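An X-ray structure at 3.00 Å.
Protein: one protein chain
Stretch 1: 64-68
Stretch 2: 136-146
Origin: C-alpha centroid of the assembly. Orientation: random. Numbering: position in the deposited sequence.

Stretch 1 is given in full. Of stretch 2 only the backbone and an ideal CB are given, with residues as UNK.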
ATOM      1  N   HIS A  64      -1.999  -0.615  10.084  1.00 98.55           N
ATOM      2  CA  HIS A  64      -0.895   0.293   9.857  1.00 93.62           C
ATOM      3  C   HIS A  64      -1.057   1.269   8.723  1.00 94.18           C
ATOM      4  O   HIS A  64      -0.182   2.008   8.396  1.00 86.56           O
ATOM      5  CB  HIS A  64       0.340  -0.485   9.606  1.00 96.45           C
ATOM      6  CG  HIS A  64       0.956  -1.037  10.840  1.00110.74           C
ATOM      7  ND1 HIS A  64       0.421  -2.099  11.524  1.00121.47           N
ATOM      8  CD2 HIS A  64       2.072  -0.686  11.508  1.00122.21           C
ATOM      9  CE1 HIS A  64       1.182  -2.383  12.560  1.00126.10           C
ATOM     10  NE2 HIS A  64       2.188  -1.535  12.576  1.00121.61           N
ATOM     11  N   GLU A  65      -2.173   1.205   8.066  1.00 86.26           N
ATOM     12  CA  GLU A  65      -2.544   2.169   7.026  1.00 95.22           C
ATOM     13  C   GLU A  65      -3.674   3.047   7.566  1.00 98.46           C
ATOM     14  O   GLU A  65      -4.786   2.552   7.781  1.00 94.80           O
ATOM     15  CB  GLU A  65      -3.019   1.439   5.771  1.00 95.48           C
ATOM     16  CG  GLU A  65      -1.958   0.645   5.074  1.00119.82           C
ATOM     17  CD  GLU A  65      -2.447  -0.015   3.803  1.00133.71           C
ATOM     18  OE1 GLU A  65      -3.661   0.048   3.523  1.00135.48           O
ATOM     19  OE2 GLU A  65      -1.619  -0.647   3.113  1.00145.06           O
ATOM     20  N   GLY A  66      -3.425   4.342   7.768  1.00101.36           N
ATOM     21  CA  GLY A  66      -4.533   5.139   8.277  1.00 84.42           C
ATOM     22  C   GLY A  66      -4.367   6.647   8.220  1.00 84.24           C
ATOM     23  O   GLY A  66      -3.288   7.176   7.953  1.00 86.99           O
ATOM     24  N   VAL A  67      -5.466   7.347   8.511  1.00100.70           N
ATOM     25  CA  VAL A  67      -5.471   8.807   8.580  1.00 99.14           C
ATOM     26  C   VAL A  67      -6.313   9.215   9.789  1.00 83.08           C
ATOM     27  O   VAL A  67      -7.145   8.438  10.260  1.00 82.89           O
ATOM     28  CB  VAL A  67      -5.995   9.406   7.251  1.00104.06           C
ATOM     29  CG1 VAL A  67      -7.493   9.132   7.058  1.00 94.54           C
ATOM     30  CG2 VAL A  67      -5.684  10.865   7.169  1.00113.26           C
ATOM     31  N   GLY A  68      -6.074  10.422  10.318  1.00 82.80           N
ATOM     32  CA  GLY A  68      -6.694  10.838  11.571  1.00 82.27           C
ATOM     33  C   GLY A  68      -6.637  12.335  11.805  1.00 82.32           C
ATOM     34  O   GLY A  68      -6.076  13.085  11.007  1.00 87.55           O
ATOM     35  N   UNK A 136     -11.352  13.556   0.371  1.00102.88           N
ATOM     36  CA  UNK A 136     -12.050  12.356   0.813  1.00 93.49           C
ATOM     37  C   UNK A 136     -11.097  11.522   1.651  1.00 91.16           C
ATOM     38  O   UNK A 136     -10.175  10.902   1.122  1.00119.87           O
ATOM     39  CB  UNK A 136     -12.582  11.552  -0.375  1.00 93.49           C
ATOM     40  N   UNK A 137     -11.299  11.513   2.963  1.00 98.35           N
ATOM     41  CA  UNK A 137     -10.350  10.817   3.823  1.00 94.78           C
ATOM     42  C   UNK A 137     -10.489   9.301   3.730  1.00 86.88           C
ATOM     43  O   UNK A 137      -9.501   8.579   3.946  1.00104.47           O
ATOM     44  CB  UNK A 137     -10.536  11.265   5.274  1.00 94.78           C
ATOM     45  N   UNK A 138     -11.686   8.798   3.397  1.00 87.40           N
ATOM     46  CA  UNK A 138     -11.877   7.349   3.325  1.00 99.06           C
ATOM     47  C   UNK A 138     -10.944   6.710   2.294  1.00102.06           C
ATOM     48  O   UNK A 138     -10.557   5.540   2.431  1.00 96.88           O
ATOM     49  CB  UNK A 138     -13.333   7.026   2.983  1.00 99.06           C
ATOM     50  N   UNK A 139     -10.551   7.454   1.267  1.00 95.48           N
ATOM     51  CA  UNK A 139      -9.688   6.880   0.251  1.00 98.81           C
ATOM     52  C   UNK A 139      -8.224   7.268   0.463  1.00 95.05           C
ATOM     53  O   UNK A 139      -7.331   6.488   0.104  1.00 99.39           O
ATOM     54  CB  UNK A 139     -10.152   7.322  -1.138  1.00 98.81           C
ATOM     55  N   UNK A 140      -7.953   8.409   1.092  1.00 92.64           N
ATOM     56  CA  UNK A 140      -6.639   8.710   1.630  1.00 87.50           C
ATOM     57  C   UNK A 140      -6.175   7.697   2.683  1.00 85.80           C
ATOM     58  O   UNK A 140      -4.987   7.669   3.007  1.00112.65           O
ATOM     59  CB  UNK A 140      -6.646  10.115   2.235  1.00 87.50           C
ATOM     60  N   UNK A 141      -7.066   6.853   3.224  1.00110.69           N
ATOM     61  CA  UNK A 141      -6.623   5.922   4.270  1.00104.71           C
ATOM     62  C   UNK A 141      -5.535   4.962   3.768  1.00101.13           C
ATOM     63  O   UNK A 141      -4.594   4.635   4.507  1.00100.49           O
ATOM     64  CB  UNK A 141      -7.816   5.120   4.793  1.00104.71           C
ATOM     65  N   UNK A 142      -5.627   4.503   2.525  1.00 99.06           N
ATOM     66  CA  UNK A 142      -4.604   3.582   2.023  1.00 96.01           C
ATOM     67  C   UNK A 142      -3.533   4.312   1.206  1.00 94.15           C
ATOM     68  O   UNK A 142      -3.152   3.906   0.117  1.00 92.06           O
ATOM     69  CB  UNK A 142      -5.254   2.491   1.170  1.00 96.01           C
ATOM     70  N   UNK A 143      -3.008   5.407   1.759  1.00 95.26           N
ATOM     71  CA  UNK A 143      -1.857   6.111   1.200  1.00103.27           C
ATOM     72  C   UNK A 143      -0.527   5.375   1.376  1.00103.45           C
ATOM     73  O   UNK A 143       0.401   5.641   0.603  1.00103.03           O
ATOM     74  CB  UNK A 143      -1.752   7.495   1.843  1.00103.27           C
ATOM     75  N   UNK A 144      -0.407   4.451   2.344  1.00109.51           N
ATOM     76  CA  UNK A 144       0.809   3.641   2.424  1.00 90.63           C
ATOM     77  C   UNK A 144       1.065   2.875   1.129  1.00113.24           C
ATOM     78  O   UNK A 144       2.216   2.745   0.694  1.00119.13           O
ATOM     79  CB  UNK A 144       0.714   2.662   3.596  1.00 90.63           C
ATOM     80  N   UNK A 145       0.020   2.314   0.518  1.00 87.94           N
ATOM     81  CA  UNK A 145       0.243   1.626  -0.746  1.00 95.90           C
ATOM     82  C   UNK A 145       0.745   2.585  -1.804  1.00 90.86           C
ATOM     83  O   UNK A 145       1.638   2.243  -2.591  1.00 92.34           O
ATOM     84  CB  UNK A 145      -1.042   0.944  -1.221  1.00 95.90           C
ATOM     85  N   UNK A 146       0.213   3.804  -1.820  1.00 91.74           N
ATOM     86  CA  UNK A 146       0.678   4.760  -2.811  1.00 92.32           C
ATOM     87  C   UNK A 146       2.122   5.126  -2.545  1.00 93.84           C
ATOM     88  O   UNK A 146       2.891   5.372  -3.482  1.00102.62           O
ATOM     89  CB  UNK A 146      -0.200   6.013  -2.812  1.00 92.32           C
TER

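Position 136 lies far from stretch 1, just before a weakly bonded helical turn. A short acceptor suits it: Asp, Asn, Ser or Thr. The residue is Asp 136, the N-cap. Its OD1 accepts a weak bond from the backbone N of 138, at 3.0 Å.

At 137 the CA-to-CB bond points toward stretch 1. The ideal CB is 4.1 Å from CG1 of Val 67, a methyl with no polar group to offer. Ala, Val, Ile, Leu or Met could all serve. It is Leu 137, whose CB packs against CG1 of Val 67 at 4.1 Å.

Positions 138 and 139 point away, and stretch 1 sets no demand on them. Ser 138 donates from OG to OD1 of Asp 136, at 2.5 Å. Ile 139 makes no contact with stretch 1.

At 140 the bond runs sideways, with the ideal CB 5.0 Å from CG1 of Val 67. Apolar residues are favoured, but the choice is loose. The residue is Ile 140. Its CG2 meets CG2 of Val 67 at 4.4 Å, while the end of the side chain leads away.

Position 141 is where the backbones run close: its CA is 4.6 Å from the CA of Gly 66. Small residues such as Gly, Ala or Ser look comfortable. Ser 141 turns its OG back to its own stretch and donates to O of Ser 138, at 2.7 Å. Its O lies 3.5 Å from N of Gly 66, but the angle is too poor for a hydrogen bond.

At 142 phi/psi is -97/49, outside the usual helical values. The ideal CB is 3.7 Å from OE1 of Glu 65, so a donor would be welcome, though a side chain could also turn elsewhere. Tyr 142 does the latter: its ring leads away from stretch 1.

Position 143 runs sideways, beyond contact. Thr 143 bonds from OG1 to O of Ile 140, a very short 2.4 Å.

Position 144 points toward Glu 65, with the ideal CB 3.7 Å from its CG. The carboxylate would favour Lys, Arg or Gln; an apolar chain could pack on the CG. The deposited Glu 144 is unexpected. Its OE1 is 3.1 Å from OE2 of Glu 65, a close pair of like charges and not a hydrogen bond.

At 145 the bond is sideways, and the ideal CB is 4.7 Å from OE2 of Glu 65. A donor or a modest apolar group could fit. Leu 145 brings its end nearer, but CD1 sits too close to that OE2 to interpret.

Position 146 is out of reach; Val 146 touches nothing in stretch 1.

Stretch 2 (136-146) DLSIISYTELV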
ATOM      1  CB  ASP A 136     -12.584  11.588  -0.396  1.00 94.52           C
ATOM      2  CG  ASP A 136     -13.446  10.378  -0.011  1.00103.97           C
ATOM      3  OD1 ASP A 136     -13.270   9.834   1.109  1.00 91.59           O
ATOM      4  OD2 ASP A 136     -14.325   9.994  -0.829  1.00102.19           O
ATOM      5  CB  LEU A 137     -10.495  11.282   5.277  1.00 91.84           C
ATOM      6  CG  LEU A 137     -10.393  12.759   5.688  1.00 88.14           C
ATOM      7  CD1 LEU A 137     -10.612  12.860   7.175  1.00 87.23           C
ATOM      8  CD2 LEU A 137      -9.050  13.391   5.311  1.00 88.47           C
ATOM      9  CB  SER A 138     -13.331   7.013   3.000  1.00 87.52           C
ATOM     10  OG  SER A 138     -13.666   7.417   1.681  1.00 99.60           O
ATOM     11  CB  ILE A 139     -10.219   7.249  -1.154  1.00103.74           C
ATOM     12  CG1 ILE A 139     -10.089   8.741  -1.432  1.00105.68           C
ATOM     13  CG2 ILE A 139     -11.688   6.822  -1.289  1.00 91.39           C
ATOM     14  CD1 ILE A 139     -10.921   9.181  -2.611  1.00108.07           C
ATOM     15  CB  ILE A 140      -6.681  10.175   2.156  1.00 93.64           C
ATOM     16  CG1 ILE A 140      -7.092  11.119   1.032  1.00 97.82           C
ATOM     17  CG2 ILE A 140      -5.397  10.651   2.815  1.00 87.45           C
ATOM     18  CD1 ILE A 140      -6.180  11.036  -0.175  1.00 91.11           C
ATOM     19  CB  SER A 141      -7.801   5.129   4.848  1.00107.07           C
ATOM     20  OG  SER A 141      -8.557   4.473   3.849  1.00108.56           O
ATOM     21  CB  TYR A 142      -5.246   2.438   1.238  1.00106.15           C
ATOM     22  CG  TYR A 142      -6.392   2.784   0.303  1.00106.38           C
ATOM     23  CD1 TYR A 142      -7.702   2.460   0.623  1.00103.00           C
ATOM     24  CD2 TYR A 142      -6.145   3.348  -0.947  1.00104.66           C
ATOM     25  CE1 TYR A 142      -8.739   2.744  -0.244  1.00 99.81           C
ATOM     26  CE2 TYR A 142      -7.174   3.634  -1.824  1.00106.57           C
ATOM     27  CZ  TYR A 142      -8.478   3.334  -1.466  1.00107.61           C
ATOM     28  OH  TYR A 142      -9.534   3.620  -2.323  1.00 99.98           O
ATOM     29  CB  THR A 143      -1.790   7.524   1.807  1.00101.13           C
ATOM     30  OG1 THR A 143      -3.073   8.150   1.680  1.00 98.69           O
ATOM     31  CG2 THR A 143      -0.709   8.400   1.196  1.00 96.12           C
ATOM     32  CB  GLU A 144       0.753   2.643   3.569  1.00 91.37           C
ATOM     33  CG  GLU A 144       2.140   2.140   3.931  1.00132.93           C
ATOM     34  CD  GLU A 144       2.150   0.716   4.449  1.00148.01           C
ATOM     35  OE1 GLU A 144       1.303  -0.088   3.989  1.00144.29           O
ATOM     36  OE2 GLU A 144       2.989   0.406   5.325  1.00159.14           O
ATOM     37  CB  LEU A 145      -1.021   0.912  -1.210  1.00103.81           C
ATOM     38  CG  LEU A 145      -0.976  -0.592  -0.946  1.00107.70           C
ATOM     39  CD1 LEU A 145      -0.617  -0.884   0.493  1.00118.22           C
ATOM     40  CD2 LEU A 145      -2.287  -1.247  -1.307  1.00105.17           C
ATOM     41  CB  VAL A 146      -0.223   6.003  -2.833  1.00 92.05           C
ATOM     42  CG1 VAL A 146       0.286   6.975  -3.870  1.00 89.43           C
ATOM     43  CG2 VAL A 146      -1.646   5.595  -3.147  1.00 90.27           C
TER
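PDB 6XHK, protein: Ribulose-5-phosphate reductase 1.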